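Local atomic coordinates of CELL division protein FTSZ (Haloferax volcanii, PDB entry 4B45), a protein that binds GTP, belongs to the CetZ family of archaeal tubulin/FtsZ homologues and takes part in the control of cell shape. Residues R148-V153 against E326-R331; A136-L141 against V163-F168. One frame throughout, in Å; residues are numbered along the deposited sequence.

Interaction 1. Residues R148-V153 against E326-R331; sequences RSLKTV and ESFMER
Phe328 meets Leu150 where helix 323-340 of the C-terminal domain approaches helix 140-156 of the GTPase domain. Its ring is carried toward the partner helix by a first torsion that sets CG anti to the backbone N (chi1 162°), and the ring atom CE2 lies 3.9 Å from the methyl CD2 of Leu150. That methyl comes to the ring obliquely. Met329, the next residue, leaves its helix beside the partner and not straight at it, then curls through three successive torsions of the same sign, which brings its thioether to the neighbouring helix. SD lies 4.4 Å from CD2 of Leu150, and the terminal methyl CE is 4.2 Å from CG of Lys151. One leucine methyl thus touches both an aromatic ring and a sulfur, which approach it from the same side, with no hydrogen bond across the contact. The patch is small, about 151 Å² in all, consistent with segment axes that stay 11.5 Å apart, their N-to-C directions 122° from each other, so that the side chains span the gap. Beyond the two segments, Phe328 also rests on Gln143 and Ala146 of helix 140-156, while Leu150 reaches inward to Leu162 of strand 159-164.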
# COMPACT_ATOMS: atom_id res chain seq x y z
N ARG A 148 -16.53 -8.38 0.10
CA ARG A 148 -17.28 -7.54 1.03
C ARG A 148 -16.40 -6.47 1.68
O ARG A 148 -16.78 -5.31 1.78
CB ARG A 148 -17.90 -8.42 2.11
CG ARG A 148 -19.02 -9.30 1.60
CD ARG A 148 -19.38 -10.40 2.59
NE ARG A 148 -20.59 -11.10 2.16
CZ ARG A 148 -21.08 -12.19 2.74
NH1 ARG A 148 -20.46 -12.73 3.79
NH2 ARG A 148 -22.19 -12.74 2.27
N SER A 149 -15.22 -6.89 2.14
CA SER A 149 -14.29 -5.97 2.77
C SER A 149 -13.91 -4.82 1.83
O SER A 149 -13.95 -3.64 2.21
CB SER A 149 -13.04 -6.73 3.20
OG SER A 149 -12.24 -5.94 4.05
N LEU A 150 -13.53 -5.17 0.60
CA LEU A 150 -13.12 -4.18 -0.40
C LEU A 150 -14.25 -3.19 -0.65
O LEU A 150 -14.03 -1.98 -0.75
CB LEU A 150 -12.72 -4.84 -1.72
CG LEU A 150 -12.34 -3.87 -2.84
CD1 LEU A 150 -11.23 -2.96 -2.39
CD2 LEU A 150 -11.93 -4.61 -4.12
N LYS A 151 -15.47 -3.72 -0.74
CA LYS A 151 -16.62 -2.86 -0.96
C LYS A 151 -16.78 -1.89 0.20
O LYS A 151 -17.02 -0.71 0.00
CB LYS A 151 -17.88 -3.71 -1.12
CG LYS A 151 -18.68 -3.41 -2.37
CD LYS A 151 -20.02 -4.13 -2.34
CE LYS A 151 -21.00 -3.56 -3.35
NZ LYS A 151 -22.33 -4.24 -3.31
N THR A 152 -16.61 -2.38 1.42
CA THR A 152 -16.84 -1.53 2.58
C THR A 152 -15.75 -0.48 2.75
O THR A 152 -16.04 0.70 2.97
CB THR A 152 -16.95 -2.34 3.88
OG1 THR A 152 -17.93 -3.37 3.73
CG2 THR A 152 -17.35 -1.43 5.03
N VAL A 153 -14.49 -0.89 2.67
CA VAL A 153 -13.40 0.07 2.83
C VAL A 153 -13.39 1.13 1.73
O VAL A 153 -12.99 2.27 1.98
CB VAL A 153 -12.01 -0.59 2.96
CG1 VAL A 153 -11.95 -1.43 4.22
CG2 VAL A 153 -11.67 -1.43 1.71
N GLU A 326 -12.43 -6.38 -11.69
CA GLU A 326 -13.70 -6.87 -12.19
C GLU A 326 -13.77 -8.39 -12.14
O GLU A 326 -14.80 -8.97 -11.79
CB GLU A 326 -13.95 -6.36 -13.60
CG GLU A 326 -14.04 -4.85 -13.68
CD GLU A 326 -13.91 -4.34 -15.11
OE1 GLU A 326 -13.41 -5.10 -15.97
OE2 GLU A 326 -14.31 -3.18 -15.36
N SER A 327 -12.67 -9.05 -12.52
CA SER A 327 -12.60 -10.49 -12.43
C SER A 327 -12.75 -10.92 -10.97
O SER A 327 -13.51 -11.84 -10.66
CB SER A 327 -11.28 -11.00 -13.01
OG SER A 327 -11.17 -12.39 -12.81
N PHE A 328 -12.03 -10.24 -10.08
CA PHE A 328 -12.08 -10.55 -8.66
C PHE A 328 -13.51 -10.46 -8.09
O PHE A 328 -13.97 -11.39 -7.44
CB PHE A 328 -11.12 -9.66 -7.85
CG PHE A 328 -11.43 -9.63 -6.38
CD1 PHE A 328 -11.24 -10.76 -5.60
CD2 PHE A 328 -11.95 -8.49 -5.80
CE1 PHE A 328 -11.56 -10.74 -4.24
CE2 PHE A 328 -12.26 -8.46 -4.44
CZ PHE A 328 -12.07 -9.60 -3.67
N MET A 329 -14.19 -9.35 -8.35
CA MET A 329 -15.57 -9.18 -7.87
C MET A 329 -16.52 -10.22 -8.47
O MET A 329 -17.44 -10.69 -7.80
CB MET A 329 -16.07 -7.76 -8.15
CG MET A 329 -15.34 -6.67 -7.38
SD MET A 329 -15.34 -6.89 -5.58
CE MET A 329 -16.88 -6.09 -5.12
N GLU A 330 -16.30 -10.56 -9.73
CA GLU A 330 -17.14 -11.52 -10.44
C GLU A 330 -17.12 -12.91 -9.80
O GLU A 330 -18.17 -13.53 -9.62
CB GLU A 330 -16.71 -11.61 -11.91
CG GLU A 330 -17.45 -12.65 -12.75
CD GLU A 330 -16.94 -12.72 -14.18
OE1 GLU A 330 -16.30 -11.75 -14.64
OE2 GLU A 330 -17.17 -13.76 -14.84
N ARG A 331 -15.94 -13.39 -9.44
CA ARG A 331 -15.84 -14.72 -8.86
C ARG A 331 -16.40 -14.70 -7.45
O ARG A 331 -17.03 -15.65 -7.00
CB ARG A 331 -14.39 -15.20 -8.84
CG ARG A 331 -13.64 -14.96 -10.14
CD ARG A 331 -13.80 -16.10 -11.13
NE ARG A 331 -13.24 -15.78 -12.45
CZ ARG A 331 -11.93 -15.69 -12.72
NH1 ARG A 331 -11.03 -15.90 -11.76
NH2 ARG A 331 -11.53 -15.39 -13.95

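Interaction 2. Residues A136-L141 against V163-F168. With GSP (5'-guanosine-diphosphate-monothiophosphate), chain C.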
# COMPACT_ATOMS: atom_id res chain seq x y z
N ALA A 136 -5.87 -15.36 -6.75
CA ALA A 136 -6.99 -16.01 -7.42
C ALA A 136 -7.15 -17.50 -7.09
O ALA A 136 -8.24 -18.06 -7.26
CB ALA A 136 -6.90 -15.80 -8.93
N ASP A 137 -6.08 -18.15 -6.64
CA ASP A 137 -6.19 -19.57 -6.25
C ASP A 137 -6.73 -19.78 -4.84
O ASP A 137 -7.04 -20.91 -4.45
CB ASP A 137 -4.85 -20.31 -6.39
CG ASP A 137 -4.45 -20.55 -7.83
OD1 ASP A 137 -5.35 -20.64 -8.69
OD2 ASP A 137 -3.24 -20.65 -8.10
N GLU A 138 -6.83 -18.71 -4.06
CA GLU A 138 -7.28 -18.82 -2.67
C GLU A 138 -8.75 -19.23 -2.59
O GLU A 138 -9.52 -19.01 -3.53
CB GLU A 138 -7.03 -17.52 -1.89
CG GLU A 138 -5.55 -17.21 -1.68
CD GLU A 138 -5.31 -16.02 -0.76
OE1 GLU A 138 -6.02 -15.90 0.26
OE2 GLU A 138 -4.40 -15.21 -1.05
N GLY A 139 -9.13 -19.84 -1.47
CA GLY A 139 -10.47 -20.37 -1.31
C GLY A 139 -11.59 -19.36 -1.47
O GLY A 139 -11.42 -18.16 -1.22
N ALA A 140 -12.74 -19.86 -1.90
CA ALA A 140 -13.95 -19.04 -2.02
C ALA A 140 -14.23 -18.17 -0.78
O ALA A 140 -14.65 -17.02 -0.90
CB ALA A 140 -15.14 -19.94 -2.31
N LEU A 141 -14.01 -18.74 0.40
CA LEU A 141 -14.26 -18.03 1.65
C LEU A 141 -13.47 -16.73 1.70
O LEU A 141 -13.97 -15.71 2.15
CB LEU A 141 -13.88 -18.91 2.83
CG LEU A 141 -13.62 -18.23 4.17
CD1 LEU A 141 -14.93 -17.91 4.87
CD2 LEU A 141 -12.72 -19.09 5.04
N VAL A 163 -2.90 -4.05 -3.00
CA VAL A 163 -1.82 -4.94 -3.36
C VAL A 163 -2.40 -6.28 -3.79
O VAL A 163 -3.07 -6.96 -3.00
CB VAL A 163 -0.92 -5.21 -2.14
CG1 VAL A 163 0.16 -6.22 -2.49
CG2 VAL A 163 -0.33 -3.92 -1.62
N ASP A 164 -2.13 -6.66 -5.03
CA ASP A 164 -2.52 -7.97 -5.53
C ASP A 164 -1.38 -8.98 -5.28
O ASP A 164 -0.32 -8.89 -5.89
CB ASP A 164 -2.85 -7.85 -7.01
CG ASP A 164 -3.31 -9.16 -7.63
OD1 ASP A 164 -3.60 -10.13 -6.90
OD2 ASP A 164 -3.40 -9.20 -8.88
N ASN A 165 -1.61 -9.95 -4.38
CA ASN A 165 -0.60 -10.97 -4.09
C ASN A 165 -0.16 -11.72 -5.33
O ASN A 165 1.01 -12.10 -5.46
CB ASN A 165 -1.13 -11.97 -3.04
CG ASN A 165 -0.92 -11.49 -1.61
OD1 ASN A 165 -0.40 -10.39 -1.40
ND2 ASN A 165 -1.35 -12.30 -0.62
N ASP A 166 -1.10 -11.96 -6.23
CA ASP A 166 -0.78 -12.61 -7.50
C ASP A 166 0.16 -11.77 -8.37
O ASP A 166 0.77 -12.31 -9.30
CB ASP A 166 -2.07 -12.92 -8.28
CG ASP A 166 -2.73 -14.20 -7.82
OD1 ASP A 166 -2.10 -14.96 -7.06
OD2 ASP A 166 -3.89 -14.44 -8.22
N ALA A 167 0.29 -10.47 -8.10
CA ALA A 167 1.17 -9.62 -8.91
C ALA A 167 2.65 -9.82 -8.55
O ALA A 167 3.54 -9.39 -9.28
CB ALA A 167 0.79 -8.16 -8.77
N PHE A 168 2.90 -10.46 -7.42
CA PHE A 168 4.27 -10.62 -6.93
C PHE A 168 4.57 -12.09 -6.68
O PHE A 168 4.27 -12.63 -5.61
CB PHE A 168 4.44 -9.80 -5.66
CG PHE A 168 4.12 -8.35 -5.84
CD1 PHE A 168 5.06 -7.49 -6.41
CD2 PHE A 168 2.89 -7.85 -5.49
CE1 PHE A 168 4.77 -6.15 -6.60
CE2 PHE A 168 2.59 -6.50 -5.70
CZ PHE A 168 3.53 -5.66 -6.24
PG GSP C . -7.88 -15.43 9.96
O3B GSP C . -7.67 -13.87 10.25
S1G GSP C . -8.11 -15.96 7.97
O2G GSP C . -6.69 -16.25 10.55
O3G GSP C . -9.16 -15.75 10.61
PB GSP C . -6.59 -12.89 9.60
O1B GSP C . -5.40 -12.63 10.49
O2B GSP C . -7.28 -11.56 9.35
PA GSP C . -4.79 -12.99 7.45
O1A GSP C . -3.67 -13.99 7.48
O2A GSP C . -4.24 -11.66 7.90
O3A GSP C . -6.05 -13.48 8.25
O5' GSP C . -5.29 -12.74 6.00
C5' GSP C . -5.32 -13.72 5.03
C4' GSP C . -5.02 -13.19 3.69
O4' GSP C . -3.85 -12.44 3.71
C3' GSP C . -4.81 -14.26 2.69
O3' GSP C . -5.19 -13.74 1.48
C2' GSP C . -3.37 -14.48 2.70
O2' GSP C . -2.96 -14.92 1.44
C1' GSP C . -2.84 -13.15 2.93
N9 GSP C . -1.60 -13.07 3.68
C8 GSP C . -1.31 -13.72 4.81
N7 GSP C . -0.09 -13.35 5.23
C5 GSP C . 0.41 -12.43 4.34
C6 GSP C . 1.62 -11.69 4.28
O6 GSP C . 2.61 -11.84 5.24
N1 GSP C . 1.81 -10.84 3.25
C2 GSP C . 0.85 -10.69 2.30
N2 GSP C . 1.12 -9.75 1.21
N3 GSP C . -0.31 -11.35 2.32
C4 GSP C . -0.55 -12.25 3.35
O HOH W 1 -3.46 -17.38 -6.60
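A polar contact between two loops, bridged by the bound nucleotide, joins residues 136-141 to 163-168 in the Rossmann-like GTPase domain of the tubulin/FtsZ fold. Both belong to one beta-alpha-beta unit: the first follows strand 127-133 and leads into helix 140-156, with Gly139 at its N-cap position, and the second holds the end of strand 159-164 and the 3-10 turn after it. The direct link is a nearly straight hydrogen bond from Ala136 N to Asp166 OD2, 2.6 Å long, which meets the carboxylate oxygen on its syn side but 34° out of plane. The other oxygen, Asp166 OD1, takes a hydrogen bond from a water that in turn accepts from Asp137 N, so one carboxylate reaches two successive amides of the loop. Asp166 OD1 also forms a salt bridge with Arg169. Asp166 itself belongs to an Asx turn, in which Asp164 OD1 accepts from Asp166 N; Arg324 forms a salt bridge with the same oxygen.

The nucleotide makes the second bridge. Glu138, its chain extended beyond CG (chi2 -172°), presents its two oxygens to the ribose hydroxyls, OE2 receiving a further hydrogen bond from Gly135 N, which would help to hold the carboxylate in place. Asn165 reads the minor-groove side of guanine with both ends of its amide: OD1 accepts from N2 at 3.1 Å, and ND2 donates to N3 at 3.3 Å. These two GTP-binding side chains approach each other no closer than 4.2 Å, between Glu138 OE2 and Asn165 ND2. On the sugar, O3' donates to Glu138 OE1 at 2.6 Å and O2' to Glu138 OE2 at 2.9 Å.

Overall arrangement
From the N terminus, the chain passes strand 127-133 and enters residues 136-141, a loop and the start of helix 140-156, which open interaction 2, and continues along that helix to the first half of interaction 1. At the end of strand 159-164 it reaches residues 163-168, and interaction 2 closes a loop of 21 intervening residues within one beta-alpha-beta unit. Interaction 1 closes later, after 172 residues, when helix 323-340 returns to helix 140-156. The two closures therefore cross along the sequence. Their centres lie 12 Å apart without touching, and both use helix 140-156: interaction 2 ties the nucleotide-binding loops together inside the GTPase domain, and interaction 1 joins that domain to the C-terminal one.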